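PDB 4HXY: Plm1 from Streptomyces sp. HK803, which probably reduces the beta-keto group of the growing chain with NADPH, as the ketoreductase of the first module of phoslactomycin biosynthesis. Local coordinates for residues Gly278-Val283 with Gly367-Glu372; Pro101-Arg106 with Arg349-Lys354; Gly235-Ala238 with Thr242-Ala245; Val412-Phe417 with Pro428-Phe433. All coordinates share one frame; numbering follows the deposited sequence.

Interaction 1: Gly278-Val283 with Gly367-Glu372; sequences GVVRDV and GGMLTE. With NDP (NADPH dihydro-nicotinamide-adenine-dinucleotide phosphate), chain C.
V280 and M369 face each other from two loops that share no backbone hydrogen bond, their CA atoms 7.4 Å apart. The loops follow strands 270-275 and 357-361 of the Rossmann fold of this ketoreductase and border the NADPH site. M369, extended beyond CG, slides its thioether between V280 and the cofactor. Its SD lies 3.6 Å from V280 CG1, the branch set between backbone N and carbonyl carbon (chi1 65°), and its CE reaches 3.5 Å from C2D of the nicotinamide ribose. A long unbranched methionine fits such a narrow seam, and beta-branched valine supplies a compact wall; Y335, which also hydrogen-bonds NADPH, touches both. A CB on G278 would collide with O3D; one on G368 would meet O1N and, at that backbone conformation, also the preceding carbonyl oxygen. The chemistry is divided: M369 N-H holds the phosphate oxygen O1N, N to O 2.9 Å, and G278 N adds a weak bond to O4B of the adenosine ribose at 3.4 Å, while the M369 thioether covers nicotinamide ribose carbons with V280 behind it, consistent with a contact formed around bound NADPH.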
loop_
_atom_site.group_PDB
_atom_site.type_symbol
_atom_site.label_atom_id
_atom_site.label_comp_id
_atom_site.label_asym_id
_atom_site.label_seq_id
_atom_site.Cartn_x
_atom_site.Cartn_y
_atom_site.Cartn_z
ATOM N N GLY A 278 5.170 11.636 2.962
ATOM C CA GLY A 278 5.209 10.916 1.704
ATOM C C GLY A 278 5.394 11.852 0.530
ATOM O O GLY A 278 5.276 13.079 0.657
ATOM N N VAL A 279 5.708 11.255 -0.606
ATOM C CA VAL A 279 5.849 11.972 -1.867
ATOM C C VAL A 279 5.147 11.175 -2.940
ATOM O O VAL A 279 4.944 9.964 -2.788
ATOM C CB VAL A 279 7.316 12.193 -2.295
ATOM C CG1 VAL A 279 8.064 12.996 -1.197
ATOM C CG2 VAL A 279 8.023 10.894 -2.573
ATOM N N VAL A 280 4.770 11.846 -4.017
ATOM C CA VAL A 280 4.195 11.120 -5.169
ATOM C C VAL A 280 4.816 11.629 -6.450
ATOM O O VAL A 280 4.958 12.848 -6.642
ATOM C CB VAL A 280 2.653 11.200 -5.256
ATOM C CG1 VAL A 280 2.165 12.608 -5.496
ATOM C CG2 VAL A 280 2.128 10.262 -6.344
ATOM N N ARG A 281 5.218 10.695 -7.312
ATOM C CA ARG A 281 5.779 11.027 -8.609
ATOM C C ARG A 281 5.081 10.201 -9.680
ATOM O O ARG A 281 4.493 9.165 -9.392
ATOM C CB ARG A 281 7.284 10.744 -8.631
ATOM C CG ARG A 281 8.091 11.594 -7.635
ATOM C CD ARG A 281 8.079 13.066 -8.002
ATOM N NE ARG A 281 8.870 13.859 -7.052
ATOM C CZ ARG A 281 8.378 14.641 -6.091
ATOM N NH1 ARG A 281 7.063 14.806 -5.930
ATOM N NH2 ARG A 281 9.219 15.285 -5.283
ATOM N N ASP A 282 5.130 10.702 -10.903
ATOM C CA ASP A 282 4.537 10.052 -12.079
ATOM C C ASP A 282 5.684 9.584 -12.976
ATOM O O ASP A 282 6.205 10.354 -13.780
ATOM C CB ASP A 282 3.642 11.059 -12.802
ATOM C CG ASP A 282 3.008 10.506 -14.074
ATOM O OD1 ASP A 282 3.070 9.286 -14.312
ATOM O OD2 ASP A 282 2.443 11.320 -14.847
ATOM N N VAL A 283 6.098 8.334 -12.789
ATOM C CA VAL A 283 7.220 7.741 -13.509
ATOM C C VAL A 283 6.877 6.287 -13.838
ATOM O O VAL A 283 6.632 5.491 -12.931
ATOM C CB VAL A 283 8.518 7.783 -12.659
ATOM C CG1 VAL A 283 9.738 7.373 -13.491
ATOM C CG2 VAL A 283 8.706 9.179 -12.055
ATOM N N GLY A 367 -6.334 20.844 -1.270
ATOM C CA GLY A 367 -4.880 21.077 -1.273
ATOM C C GLY A 367 -4.064 19.851 -0.923
ATOM O O GLY A 367 -4.601 18.838 -0.476
ATOM N N GLY A 368 -2.757 19.960 -1.133
ATOM C CA GLY A 368 -1.831 18.865 -0.886
ATOM C C GLY A 368 -1.193 18.433 -2.195
ATOM O O GLY A 368 -0.730 19.270 -2.981
ATOM N N MET A 369 -1.176 17.119 -2.425
ATOM C CA MET A 369 -0.533 16.539 -3.603
ATOM C C MET A 369 -1.232 16.889 -4.904
ATOM O O MET A 369 -0.580 17.008 -5.951
ATOM C CB MET A 369 -0.490 15.015 -3.485
ATOM C CG MET A 369 0.558 14.536 -2.557
ATOM S SD MET A 369 0.465 12.759 -2.307
ATOM C CE MET A 369 2.015 12.517 -1.416
ATOM N N LEU A 370 -2.551 17.031 -4.844
ATOM C CA LEU A 370 -3.351 17.193 -6.058
ATOM C C LEU A 370 -3.460 18.654 -6.463
ATOM O O LEU A 370 -3.769 19.517 -5.636
ATOM C CB LEU A 370 -4.746 16.608 -5.864
ATOM C CG LEU A 370 -4.796 15.143 -5.417
ATOM C CD1 LEU A 370 -6.231 14.692 -5.291
ATOM C CD2 LEU A 370 -4.032 14.242 -6.371
ATOM N N THR A 371 -3.195 18.913 -7.739
ATOM C CA THR A 371 -3.412 20.224 -8.339
ATOM C C THR A 371 -4.861 20.310 -8.819
ATOM O O THR A 371 -5.574 19.300 -8.860
ATOM C CB THR A 371 -2.462 20.450 -9.535
ATOM O OG1 THR A 371 -2.692 19.447 -10.539
ATOM C CG2 THR A 371 -1.006 20.377 -9.087
ATOM N N GLU A 372 -5.288 21.518 -9.179
ATOM C CA GLU A 372 -6.613 21.742 -9.762
ATOM C C GLU A 372 -6.849 20.822 -10.962
ATOM O O GLU A 372 -7.925 20.229 -11.091
ATOM C CB GLU A 372 -6.762 23.206 -10.195
HETATM P PA NDP C . 1.737 16.935 0.878
HETATM O O1A NDP C . 1.013 18.229 1.032
HETATM O O2A NDP C . 2.870 16.863 -0.101
HETATM O O5B NDP C . 2.279 16.467 2.306
HETATM C C5B NDP C . 3.335 15.533 2.396
HETATM C C4B NDP C . 4.165 15.881 3.597
HETATM O O4B NDP C . 5.206 14.940 3.762
HETATM C C3B NDP C . 4.847 17.223 3.479
HETATM O O3B NDP C . 4.592 17.947 4.699
HETATM C C2B NDP C . 6.320 16.912 3.340
HETATM O O2B NDP C . 6.984 18.018 3.916
HETATM C C1B NDP C . 6.392 15.611 4.133
HETATM N N9A NDP C . 7.563 14.774 3.904
HETATM C C8A NDP C . 8.002 14.223 2.720
HETATM N N7A NDP C . 9.140 13.534 2.954
HETATM C C5A NDP C . 9.424 13.616 4.295
HETATM C C6A NDP C . 10.434 13.106 5.094
HETATM N N6A NDP C . 11.432 12.350 4.649
HETATM N N1A NDP C . 10.415 13.415 6.443
HETATM C C2A NDP C . 9.392 14.180 6.989
HETATM N N3A NDP C . 8.389 14.695 6.208
HETATM C C4A NDP C . 8.420 14.397 4.881
HETATM O O3 NDP C . 0.723 15.750 0.477
HETATM P PN NDP C . -0.729 15.464 1.045
HETATM O O1N NDP C . -1.640 15.450 -0.123
HETATM O O2N NDP C . -1.091 16.281 2.219
HETATM O O5D NDP C . -0.657 13.915 1.433
HETATM C C5D NDP C . -0.159 13.486 2.674
HETATM C C4D NDP C . -0.274 11.972 2.736
HETATM O O4D NDP C . -1.573 11.555 2.352
HETATM C C3D NDP C . 0.686 11.289 1.791
HETATM O O3D NDP C . 1.336 10.253 2.462
HETATM C C2D NDP C . -0.186 10.719 0.691
HETATM O O2D NDP C . 0.354 9.557 0.097
HETATM C C1D NDP C . -1.501 10.504 1.411
HETATM N N1N NDP C . -2.649 10.599 0.499
HETATM C C2N NDP C . -3.032 11.802 -0.021
HETATM C C3N NDP C . -4.013 11.906 -1.009
HETATM C C7N NDP C . -4.478 13.216 -1.514
HETATM O O7N NDP C . -5.595 13.184 -2.319
HETATM N N7N NDP C . -3.883 14.377 -1.287
HETATM C C4N NDP C . -4.882 10.704 -1.264
HETATM C C5N NDP C . -4.386 9.443 -0.637
HETATM C C6N NDP C . -3.316 9.442 0.228
HETATM P P2B NDP C . 8.544 18.311 3.714
HETATM O O1X NDP C . 8.755 19.665 4.353
HETATM O O2X NDP C . 8.906 18.326 2.223
HETATM O O3X NDP C . 9.348 17.254 4.352
#

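Interaction 2: Pro101-Arg106 with Arg349-Lys354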
loop_
_atom_site.group_PDB
_atom_site.type_symbol
_atom_site.label_atom_id
_atom_site.label_comp_id
_atom_site.label_asym_id
_atom_site.label_seq_id
_atom_site.Cartn_x
_atom_site.Cartn_y
_atom_site.Cartn_z
ATOM N N PRO A 101 -0.052 -16.621 7.183
ATOM C CA PRO A 101 1.169 -16.280 7.877
ATOM C C PRO A 101 1.158 -14.847 8.407
ATOM O O PRO A 101 0.260 -14.058 8.083
ATOM C CB PRO A 101 2.232 -16.421 6.794
ATOM C CG PRO A 101 1.519 -16.115 5.533
ATOM C CD PRO A 101 0.155 -16.691 5.719
ATOM N N ALA A 102 2.163 -14.532 9.213
ATOM C CA ALA A 102 2.350 -13.179 9.720
ATOM C C ALA A 102 2.746 -12.251 8.568
ATOM O O ALA A 102 3.423 -12.675 7.631
ATOM C CB ALA A 102 3.412 -13.168 10.797
ATOM N N ALA A 103 2.348 -10.988 8.658
ATOM C CA ALA A 103 2.577 -10.012 7.579
ATOM C C ALA A 103 4.064 -9.753 7.329
ATOM O O ALA A 103 4.863 -9.625 8.296
ATOM C CB ALA A 103 1.842 -8.696 7.891
ATOM N N ASP A 104 4.448 -9.719 6.046
ATOM C CA ASP A 104 5.789 -9.331 5.623
ATOM C C ASP A 104 5.600 -7.998 4.910
ATOM O O ASP A 104 4.996 -7.950 3.834
ATOM C CB ASP A 104 6.385 -10.388 4.678
ATOM C CG ASP A 104 7.774 -10.040 4.154
ATOM O OD1 ASP A 104 8.156 -8.862 4.032
ATOM O OD2 ASP A 104 8.498 -11.001 3.793
ATOM N N VAL A 105 6.082 -6.922 5.530
ATOM C CA VAL A 105 5.833 -5.575 5.017
ATOM C C VAL A 105 6.466 -5.404 3.643
ATOM O O VAL A 105 5.838 -4.893 2.717
ATOM C CB VAL A 105 6.332 -4.512 6.023
ATOM C CG1 VAL A 105 6.402 -3.104 5.394
ATOM C CG2 VAL A 105 5.452 -4.543 7.271
ATOM N N ARG A 106 7.707 -5.844 3.494
ATOM C CA ARG A 106 8.401 -5.645 2.221
ATOM C C ARG A 106 7.805 -6.480 1.081
ATOM O O ARG A 106 7.728 -6.022 -0.056
ATOM C CB ARG A 106 9.891 -5.867 2.398
ATOM C CG ARG A 106 10.464 -4.778 3.304
ATOM C CD ARG A 106 11.960 -4.784 3.349
ATOM N NE ARG A 106 12.482 -3.928 4.417
ATOM C CZ ARG A 106 12.525 -2.589 4.406
ATOM N NH1 ARG A 106 13.046 -1.951 5.445
ATOM N NH2 ARG A 106 12.065 -1.873 3.381
ATOM N N ARG A 349 1.394 -4.864 12.946
ATOM C CA ARG A 349 1.379 -4.260 14.274
ATOM C C ARG A 349 0.212 -4.812 15.099
ATOM O O ARG A 349 0.367 -5.114 16.290
ATOM C CB ARG A 349 1.326 -2.716 14.136
ATOM C CG ARG A 349 1.366 -1.964 15.436
ATOM C CD ARG A 349 1.638 -0.454 15.215
ATOM N NE ARG A 349 1.584 0.276 16.473
ATOM C CZ ARG A 349 2.625 0.630 17.209
ATOM N NH1 ARG A 349 3.853 0.360 16.807
ATOM N NH2 ARG A 349 2.419 1.278 18.351
ATOM N N ARG A 350 -0.959 -4.969 14.476
ATOM C CA ARG A 350 -2.102 -5.585 15.160
ATOM C C ARG A 350 -1.836 -7.037 15.578
ATOM O O ARG A 350 -2.287 -7.447 16.661
ATOM C CB ARG A 350 -3.368 -5.491 14.334
ATOM C CG ARG A 350 -3.875 -4.076 14.199
ATOM C CD ARG A 350 -5.312 -4.014 13.692
ATOM N NE ARG A 350 -5.494 -4.664 12.398
ATOM C CZ ARG A 350 -5.364 -4.064 11.209
ATOM N NH1 ARG A 350 -5.061 -2.767 11.115
ATOM N NH2 ARG A 350 -5.544 -4.759 10.089
ATOM N N GLU A 351 -1.075 -7.767 14.775
ATOM C CA GLU A 351 -0.691 -9.158 15.081
ATOM C C GLU A 351 0.184 -9.203 16.333
ATOM O O GLU A 351 0.191 -10.200 17.073
ATOM C CB GLU A 351 0.047 -9.805 13.886
ATOM C CG GLU A 351 -0.883 -10.102 12.748
ATOM C CD GLU A 351 -0.203 -10.546 11.442
ATOM O OE1 GLU A 351 1.034 -10.412 11.260
ATOM O OE2 GLU A 351 -0.955 -11.027 10.568
ATOM N N GLN A 352 0.883 -8.105 16.570
ATOM C CA GLN A 352 1.750 -7.934 17.732
ATOM C C GLN A 352 0.975 -7.361 18.930
ATOM O O GLN A 352 1.564 -6.988 19.932
ATOM C CB GLN A 352 2.960 -7.061 17.344
ATOM C CG GLN A 352 3.833 -7.702 16.284
ATOM C CD GLN A 352 4.919 -6.789 15.700
ATOM O OE1 GLN A 352 4.906 -5.574 15.881
ATOM N NE2 GLN A 352 5.852 -7.391 14.953
ATOM N N GLY A 353 -0.341 -7.257 18.813
ATOM C CA GLY A 353 -1.175 -6.847 19.927
ATOM C C GLY A 353 -1.224 -5.343 20.117
ATOM O O GLY A 353 -1.604 -4.858 21.190
ATOM N N LYS A 354 -0.873 -4.598 19.070
ATOM C CA LYS A 354 -0.826 -3.140 19.144
ATOM C C LYS A 354 -1.884 -2.514 18.242
ATOM O O LYS A 354 -2.269 -3.106 17.239
ATOM C CB LYS A 354 0.542 -2.651 18.727
ATOM C CG LYS A 354 1.693 -3.111 19.636
ATOM C CD LYS A 354 3.024 -2.670 19.074
ATOM C CE LYS A 354 4.205 -3.278 19.832
ATOM N NZ LYS A 354 4.095 -3.100 21.318
HETATM O O HOH W 1 -0.928 -11.452 8.174
#
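E351 reaches from the last turn of helix 333-351 to the backbone of A102 and A103, and a Schellman motif ends the helix just behind it. In that motif G353 N bonds to R350 O and K354 N to R349 O; G353 is the C-prime residue, and its positive phi (82°) is one that glycine adopts easily. The contact ties the end of a long helix of the KR domain to the loop leading into helix 105-120.

Among direct polar bonds, A103 N donates to E351 OE1 at 3.0 Å, nearly straight at 170°, and meets the syn lone pair of that oxygen. Glutamate suits the place because its chain, extended beyond CG, is long enough to bring a carboxylate across to a main-chain N-H.

Van der Waals contact is slight and gathers round the same oxygen. E351 OE1 sits 3.4 Å from A102 CA, with A102 CB at 3.7 Å and A103 CB at 3.9 Å from it, methyl groups small enough to let the carboxylate come up to the backbone. A103 CB also leans on R347 and R348 of helix 333-351, whereas D104 turns the other way and caps the start of helix 105-120 through A107 N.

Solvent lies alongside: one water donates to P101 O at 2.9 Å, and its approach to E351 OE2, at 2.4 Å, is doubtfully short.

Interaction 3: Gly235-Ala238 with Thr242-Ala245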
loop_
_atom_site.group_PDB
_atom_site.type_symbol
_atom_site.label_atom_id
_atom_site.label_comp_id
_atom_site.label_asym_id
_atom_site.label_seq_id
_atom_site.Cartn_x
_atom_site.Cartn_y
_atom_site.Cartn_z
ATOM N N GLY A 235 -3.474 29.102 14.055
ATOM C CA GLY A 235 -4.830 28.569 14.092
ATOM C C GLY A 235 -5.021 27.426 15.064
ATOM O O GLY A 235 -6.042 27.356 15.740
ATOM N N ILE A 236 -4.037 26.526 15.131
ATOM C CA ILE A 236 -4.036 25.428 16.096
ATOM C C ILE A 236 -3.864 25.930 17.531
ATOM O O ILE A 236 -4.517 25.445 18.450
ATOM C CB ILE A 236 -2.873 24.442 15.830
ATOM C CG1 ILE A 236 -3.055 23.710 14.507
ATOM C CG2 ILE A 236 -2.765 23.430 16.950
ATOM C CD1 ILE A 236 -1.812 22.893 14.114
ATOM N N ARG A 237 -2.971 26.901 17.720
ATOM C CA ARG A 237 -2.660 27.395 19.069
ATOM C C ARG A 237 -3.836 28.092 19.764
ATOM O O ARG A 237 -3.861 28.207 20.993
ATOM C CB ARG A 237 -1.445 28.307 19.034
ATOM C CG ARG A 237 -0.148 27.528 18.966
ATOM C CD ARG A 237 1.012 28.433 18.659
ATOM N NE ARG A 237 2.241 27.668 18.524
ATOM C CZ ARG A 237 3.303 28.036 17.813
ATOM N NH1 ARG A 237 3.317 29.187 17.141
ATOM N NH2 ARG A 237 4.365 27.246 17.771
ATOM N N ALA A 238 -4.818 28.519 18.985
ATOM C CA ALA A 238 -6.046 29.099 19.549
ATOM C C ALA A 238 -6.899 28.141 20.420
ATOM O O ALA A 238 -7.739 28.603 21.190
ATOM C CB ALA A 238 -6.886 29.663 18.435
ATOM N N THR A 242 -0.570 22.908 23.218
ATOM C CA THR A 242 0.598 23.540 22.664
ATOM C C THR A 242 0.838 22.907 21.299
ATOM O O THR A 242 0.396 21.794 21.028
ATOM C CB THR A 242 1.830 23.406 23.580
ATOM O OG1 THR A 242 2.287 22.065 23.614
ATOM C CG2 THR A 242 1.506 23.870 25.008
ATOM N N ALA A 243 1.482 23.638 20.422
ATOM C CA ALA A 243 1.770 23.113 19.090
ATOM C C ALA A 243 3.081 23.671 18.603
ATOM O O ALA A 243 3.433 24.825 18.901
ATOM C CB ALA A 243 0.695 23.470 18.144
ATOM N N GLU A 244 3.796 22.850 17.846
ATOM C CA GLU A 244 5.054 23.252 17.274
ATOM C C GLU A 244 5.246 22.482 15.983
ATOM O O GLU A 244 4.722 21.368 15.838
ATOM C CB GLU A 244 6.201 23.036 18.266
ATOM C CG GLU A 244 6.989 21.763 18.195
ATOM C CD GLU A 244 8.261 21.803 19.079
ATOM O OE1 GLU A 244 8.170 21.423 20.270
ATOM O OE2 GLU A 244 9.358 22.179 18.572
ATOM N N ALA A 245 5.978 23.078 15.050
ATOM C CA ALA A 245 6.423 22.345 13.865
ATOM C C ALA A 245 7.891 22.055 14.042
ATOM O O ALA A 245 8.680 22.965 14.386
ATOM C CB ALA A 245 6.152 23.119 12.590
HETATM O O HOH W 2 2.244 26.360 21.466
#
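The carbonyl oxygen of A243 is gripped by two nitrogens of one side chain: R237 NH2 donates to A243 O at 2.8 Å and R237 NE to the same A243 O at 3.1 Å. The guanidinium approaches side-on, with the oxygen at its edge and close to its plane. Both donors come from the same face of the carbonyl plane, NE standing above it and NH2 tilted somewhat less. Sharing one acceptor bends the bonds, to 150° at NH2 and 139° at NE, but it should also limit turning about the CD-NE bond. R237 can make this reach because its chain is extended from CG to NE, carrying the charged end from the exposed side of the helix over to the strand.

Helix 229-237 and strand 242-247 belong to the beta-alpha-beta unit that begins with strand 215-220 in the Rossmann fold, and here the end of the helix meets the start of the next strand after a short turn. Beneath the polar grip the two elements pack through carbon. I236 CG2, anti to the backbone N, presses on A243 CB at 3.7 Å. Alanine suits a buried strand position that lies close under the helix, and L233, one turn earlier, covers the same methyl. Branched I236 packs between the helices and the sheet, touching I216 and L218 of the neighbouring strand as well as A204 and A208 of helix 198-210.

A water accepts from A243 N at 3.0 Å and, more weakly, from R237 NE.

Interaction 4: Val412-Phe417 with Pro428-Phe433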
loop_
_atom_site.group_PDB
_atom_site.type_symbol
_atom_site.label_atom_id
_atom_site.label_comp_id
_atom_site.label_asym_id
_atom_site.label_seq_id
_atom_site.Cartn_x
_atom_site.Cartn_y
_atom_site.Cartn_z
ATOM N N VAL A 412 -16.145 6.940 -5.421
ATOM C CA VAL A 412 -15.975 6.296 -6.721
ATOM C C VAL A 412 -17.313 6.259 -7.442
ATOM O O VAL A 412 -18.321 5.868 -6.855
ATOM C CB VAL A 412 -15.469 4.849 -6.588
ATOM C CG1 VAL A 412 -15.252 4.217 -7.988
ATOM C CG2 VAL A 412 -14.160 4.804 -5.784
ATOM N N THR A 413 -17.307 6.688 -8.702
ATOM C CA THR A 413 -18.458 6.521 -9.582
ATOM C C THR A 413 -18.087 5.386 -10.548
ATOM O O THR A 413 -17.337 5.587 -11.508
ATOM C CB THR A 413 -18.779 7.844 -10.330
ATOM O OG1 THR A 413 -19.082 8.877 -9.371
ATOM C CG2 THR A 413 -19.955 7.672 -11.285
ATOM N N TRP A 414 -18.595 4.196 -10.254
ATOM C CA TRP A 414 -18.162 2.966 -10.892
ATOM C C TRP A 414 -18.424 2.954 -12.400
ATOM O O TRP A 414 -17.632 2.389 -13.139
ATOM C CB TRP A 414 -18.781 1.740 -10.202
ATOM C CG TRP A 414 -18.239 1.605 -8.828
ATOM C CD1 TRP A 414 -18.865 1.937 -7.661
ATOM C CD2 TRP A 414 -16.933 1.187 -8.483
ATOM N NE1 TRP A 414 -18.018 1.730 -6.595
ATOM C CE2 TRP A 414 -16.819 1.270 -7.080
ATOM C CE3 TRP A 414 -15.839 0.745 -9.220
ATOM C CZ2 TRP A 414 -15.661 0.897 -6.413
ATOM C CZ3 TRP A 414 -14.689 0.386 -8.555
ATOM C CH2 TRP A 414 -14.601 0.479 -7.171
ATOM N N SER A 415 -19.513 3.595 -12.846
ATOM C CA SER A 415 -19.844 3.651 -14.274
ATOM C C SER A 415 -18.761 4.366 -15.094
ATOM O O SER A 415 -18.584 4.041 -16.264
ATOM C CB SER A 415 -21.199 4.358 -14.487
ATOM O OG SER A 415 -21.129 5.685 -14.025
ATOM N N ARG A 416 -18.065 5.334 -14.496
ATOM C CA ARG A 416 -16.922 5.990 -15.135
ATOM C C ARG A 416 -15.599 5.293 -14.812
ATOM O O ARG A 416 -14.712 5.180 -15.665
ATOM C CB ARG A 416 -16.772 7.444 -14.687
ATOM C CG ARG A 416 -17.890 8.398 -15.031
ATOM C CD ARG A 416 -17.590 9.771 -14.394
ATOM N NE ARG A 416 -18.581 10.790 -14.740
ATOM C CZ ARG A 416 -18.350 12.112 -14.792
ATOM N NH1 ARG A 416 -19.337 12.949 -15.122
ATOM N NH2 ARG A 416 -17.142 12.618 -14.534
ATOM N N PHE A 417 -15.439 4.863 -13.571
ATOM C CA PHE A 417 -14.153 4.298 -13.148
ATOM C C PHE A 417 -13.804 3.001 -13.886
ATOM O O PHE A 417 -12.678 2.832 -14.346
ATOM C CB PHE A 417 -14.181 4.038 -11.634
ATOM C CG PHE A 417 -12.936 3.396 -11.104
ATOM C CD1 PHE A 417 -11.881 4.166 -10.667
ATOM C CD2 PHE A 417 -12.818 2.015 -11.051
ATOM C CE1 PHE A 417 -10.721 3.565 -10.190
ATOM C CE2 PHE A 417 -11.654 1.424 -10.592
ATOM C CZ PHE A 417 -10.622 2.206 -10.147
ATOM N N PRO A 428 -10.538 -8.741 -12.881
ATOM C CA PRO A 428 -11.520 -9.469 -12.073
ATOM C C PRO A 428 -11.648 -8.933 -10.639
ATOM O O PRO A 428 -12.559 -9.331 -9.923
ATOM C CB PRO A 428 -10.987 -10.897 -12.089
ATOM C CG PRO A 428 -9.547 -10.772 -12.342
ATOM C CD PRO A 428 -9.387 -9.575 -13.247
ATOM N N LEU A 429 -10.734 -8.041 -10.242
ATOM C CA LEU A 429 -10.758 -7.436 -8.907
ATOM C C LEU A 429 -12.091 -6.761 -8.591
ATOM O O LEU A 429 -12.532 -6.796 -7.438
ATOM C CB LEU A 429 -9.615 -6.417 -8.792
ATOM C CG LEU A 429 -9.418 -5.756 -7.429
ATOM C CD1 LEU A 429 -8.885 -6.743 -6.389
ATOM C CD2 LEU A 429 -8.483 -4.559 -7.557
ATOM N N PHE A 430 -12.723 -6.150 -9.599
ATOM C CA PHE A 430 -13.914 -5.348 -9.393
ATOM C C PHE A 430 -15.198 -6.031 -9.851
ATOM O O PHE A 430 -16.196 -5.362 -10.124
ATOM C CB PHE A 430 -13.759 -4.034 -10.140
ATOM C CG PHE A 430 -12.664 -3.175 -9.630
ATOM C CD1 PHE A 430 -12.756 -2.626 -8.364
ATOM C CD2 PHE A 430 -11.543 -2.894 -10.402
ATOM C CE1 PHE A 430 -11.761 -1.811 -7.873
ATOM C CE2 PHE A 430 -10.544 -2.072 -9.900
ATOM C CZ PHE A 430 -10.660 -1.540 -8.642
ATOM N N GLY A 431 -15.194 -7.361 -9.888
ATOM C CA GLY A 431 -16.397 -8.110 -10.288
ATOM C C GLY A 431 -17.711 -7.679 -9.645
ATOM O O GLY A 431 -18.761 -7.680 -10.292
ATOM N N SER A 432 -17.661 -7.270 -8.377
ATOM C CA SER A 432 -18.869 -6.918 -7.636
ATOM C C SER A 432 -19.488 -5.576 -8.076
ATOM O O SER A 432 -20.614 -5.251 -7.691
ATOM C CB SER A 432 -18.580 -6.898 -6.140
ATOM O OG SER A 432 -17.739 -5.813 -5.784
ATOM N N PHE A 433 -18.761 -4.825 -8.898
ATOM C CA PHE A 433 -19.227 -3.548 -9.452
ATOM C C PHE A 433 -19.615 -3.643 -10.935
ATOM O O PHE A 433 -20.004 -2.646 -11.546
ATOM C CB PHE A 433 -18.168 -2.457 -9.214
ATOM C CG PHE A 433 -17.819 -2.304 -7.764
ATOM C CD1 PHE A 433 -18.663 -1.603 -6.902
ATOM C CD2 PHE A 433 -16.700 -2.916 -7.244
ATOM C CE1 PHE A 433 -18.372 -1.507 -5.553
ATOM C CE2 PHE A 433 -16.404 -2.831 -5.901
ATOM C CZ PHE A 433 -17.227 -2.117 -5.054
#
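W414 and F433 both carry CG anti to the carbonyl carbon, which swings their rings toward each other, while F417, with CG anti to its backbone N (chi1 177°), points its ring at F430. W414 and F433 form a face-to-face stack, the planes only 14° apart and the tryptophan six-membered ring 3.8 Å from the F433 ring between centroids. The overlap is offset, so that F433 CD1 and CE1 lie over the bond between NE1 and CE2 of the indole, F433 CD1 coming to 3.4 Å from W414 NE1. V412 CG1 covers the other face of the tryptophan. F417 instead turns its edge to the face of F430, with planes at 80° and F417 CE2 3.7 Å from F430 CZ. F430 also meets the far corner of the indole obliquely, its CD1 3.6 Å from W414 CZ3, and so joins the two pairs. This aromatic cluster fastens the 3-10 segment 428-433 to the first turn of helix 414-421, and F421 and W327 extend it. No hydrogen bond crosses between the segments: wide, flat side chains suit a junction held by dispersion and ring electrostatics, so the fit probably depends mainly on ring shape and tilt.

How the interactions relate
All four contacts are partly buried, and none touches another. The buried residues are G278 in interaction 1, A103 in interaction 2, I236 and A243 in interaction 3, and F417 and F430 in interaction 4. Interactions 1 and 3 belong to the Rossmann part, but interaction 1 lies at the cofactor and borrows main-chain bonds to it, whereas interaction 3, about 26 Å away between centres, joins helix to peripheral strand by an arginine grip over an apolar base. Interactions 1 and 2 share helix 333-351: Y335 near its start flanks the first, its last turn supplies the second, largely polar at the surface with a water nearby. Interaction 4, largest in buried surface, relies mainly on aromatic rings.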